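5' nucleotidase family protein (Staphylococcus aureus subsp. aureus, PDB 4Q7F) is a two-domain protein of the 5' nucleotidase family that binds a manganese and a magnesium ion in its calcineurin-like phosphoesterase domain. Local coordinates at residues A133-N138 / L179-A184; N145-F150 / G158-T163; T322-D327 / N513-P518; N345-A350 / T362-S367; L49-V54 / L292-D297. All blocks are in the same frame, centred on the assembly; numbering follows the deposited sequence.

Contact 1. Residues A133-N138 / L179-A184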
# COMPACT_ATOMS: atom_id res chain seq x y z
N ALA A 133 -10.85 3.88 -15.86
CA ALA A 133 -10.89 4.73 -17.05
C ALA A 133 -9.58 5.47 -17.39
O ALA A 133 -9.44 6.01 -18.50
CB ALA A 133 -12.03 5.74 -16.90
N ASN A 134 -8.61 5.47 -16.48
CA ASN A 134 -7.40 6.24 -16.74
C ASN A 134 -6.08 5.47 -16.89
O ASN A 134 -5.00 6.08 -16.90
CB ASN A 134 -7.27 7.33 -15.68
CG ASN A 134 -6.96 6.78 -14.31
OD1 ASN A 134 -7.45 5.72 -13.93
ND2 ASN A 134 -6.14 7.49 -13.55
N ILE A 135 -6.14 4.15 -17.02
CA ILE A 135 -4.94 3.36 -17.25
C ILE A 135 -5.14 2.69 -18.58
O ILE A 135 -6.07 1.87 -18.76
CB ILE A 135 -4.69 2.29 -16.17
CG1 ILE A 135 -4.40 2.95 -14.83
CG2 ILE A 135 -3.52 1.40 -16.57
CD1 ILE A 135 -4.09 1.99 -13.70
N TYR A 136 -4.29 3.04 -19.54
CA TYR A 136 -4.38 2.49 -20.88
C TYR A 136 -3.32 1.45 -21.17
O TYR A 136 -2.16 1.57 -20.70
CB TYR A 136 -4.27 3.61 -21.92
CG TYR A 136 -5.55 4.38 -22.20
CD1 TYR A 136 -6.21 5.08 -21.19
CD2 TYR A 136 -6.06 4.45 -23.49
CE1 TYR A 136 -7.37 5.79 -21.46
CE2 TYR A 136 -7.21 5.17 -23.77
CZ TYR A 136 -7.86 5.84 -22.76
OH TYR A 136 -9.01 6.55 -23.07
N GLU A 137 -3.71 0.45 -21.93
CA GLU A 137 -2.79 -0.56 -22.41
C GLU A 137 -2.82 -0.36 -23.93
O GLU A 137 -3.84 -0.60 -24.58
CB GLU A 137 -3.26 -1.95 -22.03
CG GLU A 137 -2.31 -3.03 -22.50
CD GLU A 137 -2.87 -4.42 -22.29
OE1 GLU A 137 -4.09 -4.62 -22.36
OE2 GLU A 137 -2.06 -5.34 -22.10
N ASN A 138 -1.70 0.10 -24.48
CA ASN A 138 -1.62 0.43 -25.89
C ASN A 138 -2.62 1.58 -26.16
O ASN A 138 -2.54 2.62 -25.49
CB ASN A 138 -1.80 -0.81 -26.79
CG ASN A 138 -0.66 -1.82 -26.62
OD1 ASN A 138 0.46 -1.46 -26.26
ND2 ASN A 138 -0.96 -3.08 -26.90
N LEU A 179 1.91 0.07 -20.44
CA LEU A 179 0.82 0.86 -19.91
C LEU A 179 1.09 2.35 -19.89
O LEU A 179 2.22 2.79 -19.78
CB LEU A 179 0.50 0.42 -18.46
CG LEU A 179 0.29 -1.09 -18.23
CD1 LEU A 179 -0.09 -1.33 -16.77
CD2 LEU A 179 -0.75 -1.67 -19.16
N THR A 180 -0.00 3.10 -19.94
CA THR A 180 0.02 4.55 -19.86
C THR A 180 -0.94 4.96 -18.74
O THR A 180 -2.11 4.54 -18.74
CB THR A 180 -0.44 5.15 -21.19
OG1 THR A 180 0.38 4.63 -22.23
CG2 THR A 180 -0.35 6.67 -21.16
N PHE A 181 -0.45 5.77 -17.80
CA PHE A 181 -1.23 6.23 -16.66
C PHE A 181 -1.61 7.69 -16.79
O PHE A 181 -0.75 8.56 -16.75
CB PHE A 181 -0.43 6.03 -15.37
CG PHE A 181 0.06 4.63 -15.20
CD1 PHE A 181 1.23 4.22 -15.82
CD2 PHE A 181 -0.66 3.72 -14.46
CE1 PHE A 181 1.68 2.91 -15.70
CE2 PHE A 181 -0.23 2.41 -14.34
CZ PHE A 181 0.95 2.01 -14.95
N HIS A 182 -2.90 7.97 -16.91
CA HIS A 182 -3.33 9.36 -17.05
C HIS A 182 -3.85 9.94 -15.74
O HIS A 182 -4.36 9.23 -14.87
CB HIS A 182 -4.42 9.45 -18.12
CG HIS A 182 -4.00 8.95 -19.47
ND1 HIS A 182 -3.43 9.76 -20.42
CD2 HIS A 182 -4.07 7.71 -20.02
CE1 HIS A 182 -3.15 9.05 -21.50
NE2 HIS A 182 -3.53 7.81 -21.28
N SER A 183 -3.69 11.26 -15.59
CA SER A 183 -4.21 11.98 -14.43
C SER A 183 -5.69 11.65 -14.20
O SER A 183 -6.49 11.75 -15.13
CB SER A 183 -4.09 13.48 -14.68
OG SER A 183 -4.91 14.20 -13.78
N ALA A 184 -6.05 11.30 -12.97
CA ALA A 184 -7.43 10.99 -12.62
C ALA A 184 -8.27 12.26 -12.75
O ALA A 184 -9.42 12.20 -13.16
CB ALA A 184 -7.54 10.43 -11.22

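Contact 2. Residues N145-F150 / G158-T163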
# COMPACT_ATOMS: atom_id res chain seq x y z
N ASN A 145 -13.90 -1.81 -19.33
CA ASN A 145 -14.59 -0.54 -19.22
C ASN A 145 -14.10 0.30 -18.08
O ASN A 145 -13.45 -0.19 -17.16
CB ASN A 145 -16.08 -0.76 -19.03
CG ASN A 145 -16.79 -1.20 -20.29
OD1 ASN A 145 -16.99 -0.41 -21.21
ND2 ASN A 145 -17.21 -2.44 -20.33
N GLY A 146 -14.41 1.58 -18.15
CA GLY A 146 -14.08 2.52 -17.12
C GLY A 146 -15.33 3.16 -16.54
O GLY A 146 -15.27 3.75 -15.47
N VAL A 147 -16.46 3.02 -17.23
CA VAL A 147 -17.71 3.60 -16.78
C VAL A 147 -18.85 2.57 -16.88
O VAL A 147 -18.86 1.74 -17.78
CB VAL A 147 -18.05 4.86 -17.61
CG1 VAL A 147 -19.41 5.42 -17.23
CG2 VAL A 147 -16.97 5.92 -17.44
N LYS A 148 -19.76 2.62 -15.90
CA LYS A 148 -20.93 1.74 -15.81
C LYS A 148 -22.17 2.58 -15.52
O LYS A 148 -22.14 3.50 -14.69
CB LYS A 148 -20.73 0.72 -14.67
CG LYS A 148 -21.91 -0.17 -14.33
CD LYS A 148 -21.57 -1.06 -13.14
CE LYS A 148 -22.79 -1.80 -12.60
NZ LYS A 148 -23.45 -2.67 -13.61
N TYR A 149 -23.28 2.27 -16.18
CA TYR A 149 -24.52 2.98 -15.94
C TYR A 149 -25.60 1.99 -15.54
O TYR A 149 -25.62 0.86 -16.02
CB TYR A 149 -24.96 3.71 -17.22
CG TYR A 149 -24.05 4.84 -17.67
CD1 TYR A 149 -24.09 6.08 -17.05
CD2 TYR A 149 -23.19 4.67 -18.75
CE1 TYR A 149 -23.27 7.12 -17.47
CE2 TYR A 149 -22.37 5.72 -19.19
CZ TYR A 149 -22.41 6.93 -18.54
OH TYR A 149 -21.61 7.97 -18.96
N PHE A 150 -26.49 2.40 -14.62
CA PHE A 150 -27.64 1.56 -14.25
C PHE A 150 -28.79 2.44 -13.77
O PHE A 150 -28.58 3.61 -13.43
CB PHE A 150 -27.27 0.49 -13.22
CG PHE A 150 -26.77 1.03 -11.92
CD1 PHE A 150 -25.42 1.26 -11.72
CD2 PHE A 150 -27.65 1.29 -10.87
CE1 PHE A 150 -24.95 1.75 -10.51
CE2 PHE A 150 -27.19 1.79 -9.67
CZ PHE A 150 -25.84 2.01 -9.49
N GLY A 158 -24.38 6.87 -12.86
CA GLY A 158 -23.19 6.70 -13.68
C GLY A 158 -21.99 6.52 -12.76
O GLY A 158 -21.80 7.30 -11.82
N VAL A 159 -21.21 5.48 -13.00
CA VAL A 159 -20.06 5.19 -12.16
C VAL A 159 -18.78 5.22 -12.98
O VAL A 159 -18.69 4.62 -14.05
CB VAL A 159 -20.16 3.81 -11.49
CG1 VAL A 159 -19.00 3.60 -10.53
CG2 VAL A 159 -21.47 3.68 -10.75
N ILE A 160 -17.79 5.94 -12.48
CA ILE A 160 -16.51 5.97 -13.15
C ILE A 160 -15.43 5.52 -12.18
O ILE A 160 -15.36 6.00 -11.05
CB ILE A 160 -16.18 7.37 -13.74
CG1 ILE A 160 -14.84 7.32 -14.46
CG2 ILE A 160 -16.15 8.44 -12.65
CD1 ILE A 160 -14.53 8.58 -15.27
N GLY A 161 -14.60 4.57 -12.64
CA GLY A 161 -13.48 4.04 -11.87
C GLY A 161 -12.16 4.68 -12.30
O GLY A 161 -11.85 4.78 -13.48
N LEU A 162 -11.39 5.10 -11.32
CA LEU A 162 -10.12 5.77 -11.55
C LEU A 162 -9.08 5.27 -10.58
O LEU A 162 -9.41 4.85 -9.46
CB LEU A 162 -10.29 7.28 -11.37
CG LEU A 162 -11.16 7.93 -12.43
CD1 LEU A 162 -11.68 9.30 -12.00
CD2 LEU A 162 -10.41 8.00 -13.75
N THR A 163 -7.82 5.35 -11.01
CA THR A 163 -6.71 4.86 -10.22
C THR A 163 -5.57 5.90 -10.14
O THR A 163 -5.31 6.65 -11.08
CB THR A 163 -6.16 3.56 -10.84
OG1 THR A 163 -7.20 2.55 -10.89
CG2 THR A 163 -4.99 3.03 -10.05

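Contact 3. Residues T322-D327 / N513-P518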
# COMPACT_ATOMS: atom_id res chain seq x y z
N THR A 322 14.94 -21.56 10.06
CA THR A 322 16.17 -21.91 10.76
C THR A 322 16.03 -21.55 12.24
O THR A 322 15.01 -20.98 12.66
CB THR A 322 17.41 -21.16 10.19
OG1 THR A 322 18.61 -21.71 10.73
CG2 THR A 322 17.37 -19.67 10.51
N THR A 323 17.05 -21.94 13.00
CA THR A 323 17.16 -21.59 14.41
C THR A 323 18.49 -20.86 14.54
O THR A 323 19.53 -21.41 14.23
CB THR A 323 17.17 -22.83 15.31
OG1 THR A 323 15.94 -23.54 15.15
CG2 THR A 323 17.32 -22.42 16.78
N LEU A 324 18.45 -19.61 14.99
CA LEU A 324 19.64 -18.79 15.14
C LEU A 324 20.22 -18.98 16.53
O LEU A 324 19.50 -19.35 17.45
CB LEU A 324 19.27 -17.32 14.96
CG LEU A 324 18.42 -16.99 13.73
CD1 LEU A 324 18.02 -15.52 13.77
CD2 LEU A 324 19.16 -17.31 12.45
N PRO A 325 21.52 -18.70 16.71
CA PRO A 325 22.10 -18.86 18.05
C PRO A 325 21.83 -17.68 19.01
O PRO A 325 22.24 -17.73 20.16
CB PRO A 325 23.60 -18.99 17.77
CG PRO A 325 23.83 -18.31 16.47
CD PRO A 325 22.52 -18.28 15.72
N TYR A 326 21.13 -16.65 18.54
CA TYR A 326 20.81 -15.48 19.37
C TYR A 326 19.55 -14.76 18.90
O TYR A 326 19.10 -14.93 17.75
CB TYR A 326 21.98 -14.51 19.35
CG TYR A 326 22.43 -14.17 17.97
CD1 TYR A 326 21.80 -13.17 17.24
CD2 TYR A 326 23.47 -14.87 17.37
CE1 TYR A 326 22.21 -12.86 15.95
CE2 TYR A 326 23.88 -14.57 16.08
CZ TYR A 326 23.24 -13.56 15.38
OH TYR A 326 23.64 -13.26 14.11
N ASP A 327 18.98 -13.95 19.80
CA ASP A 327 17.77 -13.21 19.51
C ASP A 327 18.09 -11.88 18.82
O ASP A 327 19.09 -11.22 19.14
CB ASP A 327 17.01 -12.92 20.81
CG ASP A 327 15.66 -12.28 20.55
OD1 ASP A 327 14.71 -13.03 20.28
OD2 ASP A 327 15.56 -11.04 20.65
N ASN A 513 25.00 -20.77 8.81
CA ASN A 513 24.60 -21.41 10.07
C ASN A 513 25.09 -20.72 11.35
O ASN A 513 24.30 -20.49 12.27
CB ASN A 513 25.08 -22.88 10.06
CG ASN A 513 24.51 -23.69 11.22
OD1 ASN A 513 23.47 -23.35 11.78
ND2 ASN A 513 25.18 -24.78 11.55
N LEU A 514 26.38 -20.38 11.39
CA LEU A 514 26.98 -19.74 12.59
C LEU A 514 26.51 -18.30 12.83
O LEU A 514 26.62 -17.79 13.94
CB LEU A 514 28.51 -19.81 12.54
CG LEU A 514 29.15 -21.17 12.86
CD1 LEU A 514 28.67 -22.29 11.95
CD2 LEU A 514 30.67 -21.07 12.81
N MSE A 515 26.00 -17.65 11.79
CA MSE A 515 25.46 -16.29 11.88
C MSE A 515 26.40 -15.33 12.55
O MSE A 515 26.03 -14.64 13.50
CB MSE A 515 24.13 -16.31 12.64
CG MSE A 515 23.05 -17.05 11.87
SE MSE A 515 22.49 -16.03 10.27
CE MSE A 515 21.87 -14.38 11.17
N ARG A 516 27.64 -15.29 12.06
CA ARG A 516 28.62 -14.34 12.58
C ARG A 516 28.51 -13.13 11.66
O ARG A 516 29.14 -13.08 10.61
CB ARG A 516 30.02 -14.94 12.56
CG ARG A 516 30.12 -16.24 13.34
CD ARG A 516 31.57 -16.66 13.53
NE ARG A 516 32.30 -15.66 14.30
CZ ARG A 516 33.60 -15.72 14.60
NH1 ARG A 516 34.16 -14.75 15.30
NH2 ARG A 516 34.33 -16.75 14.19
N ILE A 517 27.69 -12.17 12.06
CA ILE A 517 27.40 -10.99 11.24
C ILE A 517 28.32 -9.81 11.57
O ILE A 517 28.37 -9.38 12.71
CB ILE A 517 25.93 -10.53 11.44
CG1 ILE A 517 24.96 -11.72 11.39
CG2 ILE A 517 25.56 -9.46 10.43
CD1 ILE A 517 25.09 -12.59 10.15
N PRO A 518 29.07 -9.31 10.57
CA PRO A 518 29.92 -8.15 10.86
C PRO A 518 29.09 -6.89 11.02
O PRO A 518 27.94 -6.83 10.54
CB PRO A 518 30.83 -8.05 9.63
CG PRO A 518 30.15 -8.81 8.57
CD PRO A 518 29.36 -9.89 9.25

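Contact 4. Residues N345-A350 / T362-S367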
# COMPACT_ATOMS: atom_id res chain seq x y z
N ASN A 345 21.15 -4.36 11.06
CA ASN A 345 22.50 -4.71 10.70
C ASN A 345 22.48 -5.99 9.88
O ASN A 345 23.12 -6.08 8.85
CB ASN A 345 23.36 -4.93 11.91
CG ASN A 345 24.78 -5.19 11.54
OD1 ASN A 345 25.45 -4.32 10.98
ND2 ASN A 345 25.27 -6.39 11.83
N PHE A 346 21.71 -6.96 10.36
CA PHE A 346 21.55 -8.23 9.67
C PHE A 346 20.98 -8.08 8.26
O PHE A 346 21.49 -8.69 7.33
CB PHE A 346 20.66 -9.15 10.49
CG PHE A 346 19.99 -10.22 9.69
CD1 PHE A 346 20.69 -11.32 9.25
CD2 PHE A 346 18.64 -10.13 9.40
CE1 PHE A 346 20.05 -12.31 8.51
CE2 PHE A 346 18.00 -11.11 8.67
CZ PHE A 346 18.71 -12.20 8.22
N MSE A 347 19.91 -7.30 8.11
CA MSE A 347 19.27 -7.13 6.81
C MSE A 347 20.23 -6.48 5.86
O MSE A 347 20.40 -6.95 4.74
CB MSE A 347 17.97 -6.33 6.89
CG MSE A 347 16.84 -7.15 7.52
SE MSE A 347 15.10 -6.30 7.16
CE MSE A 347 15.33 -4.70 8.29
N ASN A 348 20.85 -5.38 6.28
CA ASN A 348 21.84 -4.71 5.43
C ASN A 348 23.03 -5.61 5.06
O ASN A 348 23.48 -5.59 3.92
CB ASN A 348 22.29 -3.40 6.06
CG ASN A 348 21.33 -2.26 5.76
OD1 ASN A 348 21.16 -1.87 4.60
ND2 ASN A 348 20.73 -1.70 6.80
N TYR A 349 23.50 -6.43 6.00
CA TYR A 349 24.57 -7.34 5.72
C TYR A 349 24.15 -8.34 4.64
O TYR A 349 24.92 -8.59 3.71
CB TYR A 349 25.06 -8.06 6.97
CG TYR A 349 26.23 -8.98 6.64
CD1 TYR A 349 27.48 -8.46 6.35
CD2 TYR A 349 26.06 -10.36 6.59
CE1 TYR A 349 28.54 -9.29 6.03
CE2 TYR A 349 27.11 -11.20 6.27
CZ TYR A 349 28.35 -10.65 6.00
OH TYR A 349 29.40 -11.48 5.68
N ALA A 350 22.93 -8.88 4.73
CA ALA A 350 22.47 -9.83 3.72
C ALA A 350 22.47 -9.19 2.33
O ALA A 350 22.85 -9.83 1.35
CB ALA A 350 21.09 -10.38 4.07
N THR A 362 17.73 -0.46 3.66
CA THR A 362 16.36 -1.01 3.77
C THR A 362 15.56 -0.23 4.79
O THR A 362 16.11 0.35 5.73
CB THR A 362 16.33 -2.49 4.13
OG1 THR A 362 14.98 -2.98 4.04
CG2 THR A 362 16.90 -2.73 5.51
N ALA A 363 14.26 -0.19 4.57
CA ALA A 363 13.36 0.45 5.51
C ALA A 363 13.06 -0.60 6.56
O ALA A 363 13.34 -1.79 6.36
CB ALA A 363 12.08 0.89 4.81
N LEU A 364 12.58 -0.15 7.72
CA LEU A 364 12.08 -1.08 8.73
C LEU A 364 10.56 -1.01 8.53
O LEU A 364 9.92 0.03 8.79
CB LEU A 364 12.45 -0.65 10.14
CG LEU A 364 11.95 -1.60 11.23
CD1 LEU A 364 12.66 -2.94 11.15
CD2 LEU A 364 12.13 -0.97 12.59
N PHE A 365 9.98 -2.08 8.04
CA PHE A 365 8.53 -2.10 7.77
C PHE A 365 7.66 -2.17 9.06
O PHE A 365 8.10 -2.62 10.11
CB PHE A 365 8.19 -3.16 6.71
CG PHE A 365 8.91 -2.95 5.40
CD1 PHE A 365 8.58 -1.87 4.58
CD2 PHE A 365 9.91 -3.81 4.98
CE1 PHE A 365 9.23 -1.65 3.37
CE2 PHE A 365 10.58 -3.59 3.77
CZ PHE A 365 10.24 -2.51 2.97
N ASP A 366 6.42 -1.70 8.96
CA ASP A 366 5.55 -1.62 10.14
C ASP A 366 5.35 -2.91 10.92
O ASP A 366 5.25 -2.89 12.13
CB ASP A 366 4.22 -0.97 9.76
CG ASP A 366 4.39 0.52 9.48
OD1 ASP A 366 5.04 1.20 10.31
OD2 ASP A 366 3.90 0.99 8.44
N SER A 367 5.33 -4.03 10.21
CA SER A 367 5.17 -5.34 10.84
C SER A 367 6.53 -6.00 11.23
O SER A 367 6.56 -7.17 11.69
CB SER A 367 4.42 -6.24 9.87
OG SER A 367 5.09 -6.25 8.60

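Contact 5. Residues L49-V54 / L292-D297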
# COMPACT_ATOMS: atom_id res chain seq x y z
N LEU A 49 -14.28 -11.52 5.19
CA LEU A 49 -15.37 -12.41 5.59
C LEU A 49 -16.31 -11.67 6.54
O LEU A 49 -17.51 -11.59 6.30
CB LEU A 49 -14.83 -13.66 6.24
CG LEU A 49 -14.22 -14.65 5.25
CD1 LEU A 49 -13.61 -15.80 6.04
CD2 LEU A 49 -15.28 -15.17 4.27
N LEU A 50 -15.75 -11.06 7.57
CA LEU A 50 -16.54 -10.38 8.58
C LEU A 50 -17.10 -9.07 8.06
O LEU A 50 -18.27 -8.76 8.30
CB LEU A 50 -15.71 -10.19 9.85
CG LEU A 50 -16.40 -9.69 11.08
CD1 LEU A 50 -17.52 -10.64 11.47
CD2 LEU A 50 -15.36 -9.60 12.19
N ALA A 51 -16.30 -8.31 7.31
CA ALA A 51 -16.81 -7.06 6.75
C ALA A 51 -17.99 -7.34 5.83
O ALA A 51 -18.98 -6.63 5.85
CB ALA A 51 -15.72 -6.34 6.00
N ASN A 52 -17.91 -8.42 5.04
CA ASN A 52 -19.00 -8.75 4.14
C ASN A 52 -20.24 -9.18 4.92
O ASN A 52 -21.37 -8.89 4.51
CB ASN A 52 -18.58 -9.84 3.14
CG ASN A 52 -19.64 -10.11 2.11
OD1 ASN A 52 -19.95 -9.25 1.27
ND2 ASN A 52 -20.15 -11.32 2.11
N HIS A 53 -20.04 -9.95 5.99
CA HIS A 53 -21.13 -10.35 6.88
C HIS A 53 -21.87 -9.09 7.40
O HIS A 53 -23.09 -9.06 7.48
CB HIS A 53 -20.56 -11.19 8.02
CG HIS A 53 -21.55 -11.57 9.06
ND1 HIS A 53 -22.54 -12.50 8.85
CD2 HIS A 53 -21.65 -11.19 10.36
CE1 HIS A 53 -23.22 -12.67 9.96
NE2 HIS A 53 -22.70 -11.89 10.90
N VAL A 54 -21.12 -8.04 7.70
CA VAL A 54 -21.70 -6.79 8.18
C VAL A 54 -22.56 -6.13 7.10
O VAL A 54 -23.62 -5.57 7.40
CB VAL A 54 -20.61 -5.82 8.65
CG1 VAL A 54 -21.16 -4.40 8.82
CG2 VAL A 54 -20.00 -6.31 9.96
N LEU A 292 -19.29 2.06 8.78
CA LEU A 292 -19.88 1.12 9.69
C LEU A 292 -18.74 0.34 10.31
O LEU A 292 -17.87 -0.14 9.59
CB LEU A 292 -20.75 0.15 8.91
CG LEU A 292 -21.87 0.71 8.06
CD1 LEU A 292 -22.61 -0.45 7.41
CD2 LEU A 292 -22.84 1.55 8.89
N PRO A 293 -18.73 0.19 11.66
CA PRO A 293 -17.66 -0.60 12.26
C PRO A 293 -17.80 -2.08 11.93
O PRO A 293 -18.91 -2.60 11.83
CB PRO A 293 -17.82 -0.35 13.77
CG PRO A 293 -19.21 0.15 13.96
CD PRO A 293 -19.62 0.81 12.67
N VAL A 294 -16.69 -2.76 11.69
CA VAL A 294 -16.76 -4.20 11.47
C VAL A 294 -16.61 -4.86 12.85
O VAL A 294 -15.59 -4.70 13.51
CB VAL A 294 -15.72 -4.70 10.48
CG1 VAL A 294 -15.67 -6.22 10.47
CG2 VAL A 294 -16.04 -4.16 9.09
N ILE A 295 -17.64 -5.59 13.26
CA ILE A 295 -17.65 -6.22 14.58
C ILE A 295 -18.02 -7.68 14.50
O ILE A 295 -18.63 -8.13 13.54
CB ILE A 295 -18.63 -5.50 15.54
CG1 ILE A 295 -20.08 -5.57 15.01
CG2 ILE A 295 -18.21 -4.06 15.77
CD1 ILE A 295 -21.09 -4.82 15.83
N ASP A 296 -17.62 -8.43 15.52
CA ASP A 296 -17.95 -9.85 15.61
C ASP A 296 -19.38 -9.90 16.11
O ASP A 296 -19.87 -8.95 16.73
CB ASP A 296 -17.00 -10.52 16.61
CG ASP A 296 -17.25 -12.00 16.77
OD1 ASP A 296 -17.49 -12.69 15.77
OD2 ASP A 296 -17.19 -12.46 17.93
N ASP A 297 -20.08 -10.98 15.81
CA ASP A 297 -21.43 -11.15 16.33
C ASP A 297 -21.67 -12.64 16.41
O ASP A 297 -20.89 -13.44 15.88
CB ASP A 297 -22.50 -10.38 15.52
CG ASP A 297 -22.72 -10.93 14.12
OD1 ASP A 297 -22.50 -12.13 13.91
OD2 ASP A 297 -23.15 -10.17 13.25

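Contact 1. Residues A133-N138 / L179-A184
The imidazole of H182 turns its edge toward the face of the Y136 phenol in an offset edge-to-face pair, the planes 75° apart, and the backbone O of N134 lies at the imidazole's edge, in its plane. This pair sits on one side of a short antiparallel sheet in the calcineurin-like phosphoesterase domain, where strand 135-137 runs between strands 140-141 and 179-181. H182 CD2 makes the closest approach, 3.6 Å from Y136 CD1. On the other side of the sheet I135 and F181 are a non-hydrogen-bonded pair, and the isoleucine's CG1 and CD1 pack against CD2 and CE2 of the F181 ring; next to them, L179 CD2 touches CB and CG of E137, whose carboxylate goes on to a salt bridge with K120. Y136 and T180 exchange two backbone hydrogen bonds, N to O each way. Beyond the strand ends the pairing continues, H182 N giving a nearly straight bond to N134 O. The N134 CG stands between the backbone N and the carbonyl carbon (chi1 69°). Its amide also bonds T163 O at the end of strand 155-163, in the adjoining six-stranded sheet, and N134 ND2 gives to H182 O at 2.8 Å, the acceptor 21° out of the N134 amide plane.

Contact 2. Residues N145-F150 / G158-T163
Strands 147-152 and 155-163 form an antiparallel beta hairpin at the edge of a six-stranded mixed sheet in the calcineurin-like phosphoesterase domain, and this contact is the backbone pairing of its two arms. The 147-152 arm is the outermost strand; the other arm passes the sheet on to strand 201-207, to which it runs parallel. K148 and V159 are the hydrogen-bonded pair, with K148 N to V159 O at 2.9 Å and V159 N to K148 O at 2.8 Å. One step toward the open end, G161 N reaches G146 O in a nearly straight bond of 3.0 Å. The carbonyls also receive CA-H contacts, the shortest from V147 CA to V159 O at 3.1 Å.

On the side facing helix 184-198, V147 CG2 meets I160 CG1 at 3.9 Å, and both residues pack on Y191 of that helix. Farther along the same side Y149 sits across from G158. Its CG lies beside the backbone N, anti to the carbonyl carbon (chi1 -66°), and Y149 CD1 comes to 3.5 Å from G158 CA, an oblique approach to the glycine backbone; the phenol also stacks with H198. The other side belongs to V159, with K148 beside it and both touching F104. Here F150, whose ring stacks with F66, brings one rim carbon to the valine, F150 CE1 lying 4.0 Å from V159 CG2.

Contact 3. Residues T322-D327 / N513-P518
M515, a selenomethionine, is the apolar centre, its side chain set among L324, P325 and Y326. The chain is bent at chi2 and chi3: M515 CG packs 3.9 Å from L324 CD2, while CE turns back toward both that methyl and the Y326 hydroxyl. P325 comes across at about a right angle, its CD 4.0 Å from M515 CB, and its CG rests near the carbonyl O of L514. The phenol of Y326 likewise crosses the M515 side chain, with CE2 3.9 Å from M515 CB. Outward from this apolar group lies one polar link. Y326 OH donates to M515 O over 2.8 Å, the donor tilted 27° from the carbonyl plane, and the accepting oxygen lies at the edge of the phenol ring, in its plane. I517 CG1 touches Y326 OH at 3.4 Å, so a carbonyl and an aliphatic branch both meet the hydroxyl. The contact is loop-to-loop packing within the C-terminal half of the chain, joining the exit of strand 320-323 to the connection between helix 501-511 and strand 522-526. L324 also leans on L509 of helix 501-511, whereas M515 and I517 extend the packing to F508 of that helix and to helix 342-355.

Contact 4. Residues N345-A350 / T362-S367
Helix 342-355 passes the end of strand 359-363 with N348 nearest T362, their CA atoms 6.8 Å apart, and no hydrogen bond joins the two segments. This is helix-on-sheet packing in the 5'-nucleotidase C-terminal domain: strand 359-363 belongs to a five-stranded mixed sheet, and the contact is buried. M347, a selenomethionine, and T362 carry the contact. The M347 CG lies beside the backbone N, anti to the carbonyl carbon (chi1 -73°), and a bend at chi3 brings the terminal methyl to the strand. M347 CE meets T362 CG2 at 3.8 Å, the two side chains crossing at about a right angle, and it approaches A363 O and L364 CD1 as well. T362 CG2 also touches M347 CB, so the threonine methyl meets both root and tip of the selenomethionine. N348 flanks T362 obliquely, and its ND2 is hydrogen-bonded to I436 O of the adjoining strand, the same residue that pairs with T362 through the backbone. Three residues on from T362, F365 lines the pocket of the bound (2r,3s,5r)-5-(6-amino-9h-purin-9-yl)-tetrahydro-2-(hydroxymethyl)furan-3-ol; its ring meets those of Y384 and F386 edge-to-face. A363 O lies over one face of the F365 ring, 4.1 Å above its plane and offset toward the rim.

Contact 5. Residues L49-V54 / L292-D297
A histidine-carboxylate hydrogen bond, H53 to D297, fastens helix 48-59 to the chain leaving strand 284-293, beside an apolar patch where the helix packs on the end of that strand and the loop that follows. The two side chains meet tip to tip, ring and carboxylate planes 69° apart. H53 NE2 donates to the syn lone pair of D297 OD2 at 2.9 Å, the acceptor 18° out of the ring plane, and a second, weak bond from H53 NE2 reaches D297 OD1 at 3.0 Å. The carboxylate is well supplied with donors: Q57 NE2 also binds OD2, while the backbone N atoms of T299 and F300 bind OD1, which would favour its charged form. V294 fills the apolar part. V294 CG1 packs 3.6 Å from L50 CG, the two side chains sliding past each other in opposite directions, and V294 CG2 meets A51 CB at 3.8 Å. V54 CG2 lies against the V294 backbone, and V54 CG1 faces L292 CD1 at 4.4 Å. L50 CD1 lies 3.4 Å from I295 O, a buried carbonyl with no polar partner in the model. Strand 284-293 edges a five-stranded mixed sheet; a helix against such a sheet is typical of the alpha/beta sandwich of calcineurin-like phosphoesterases, two central sheets flanked by helices.

How the contacts relate
The five contacts divide between the two halves of the chain. Contacts 1 and 2 lie in the calcineurin-like domain with centres 14 Å apart and touch directly: a probable hydrogen bond from A133 N to G161 O links the approach to the small sheet with the six-stranded one. Contact 5 belongs to the five-stranded sheet of that half, its centre about 27 Å from that of contact 2, and the loop it closes encloses both contacts 1 and 2. Across the molecule, contact 4 is nested within the loop closed by contact 3; their centres are 16 Å apart. Contacts 1, 2 and 5 thus belong to the metal-binding domain, and contacts 3 and 4 to the half that contributes F365 to the ligand pocket.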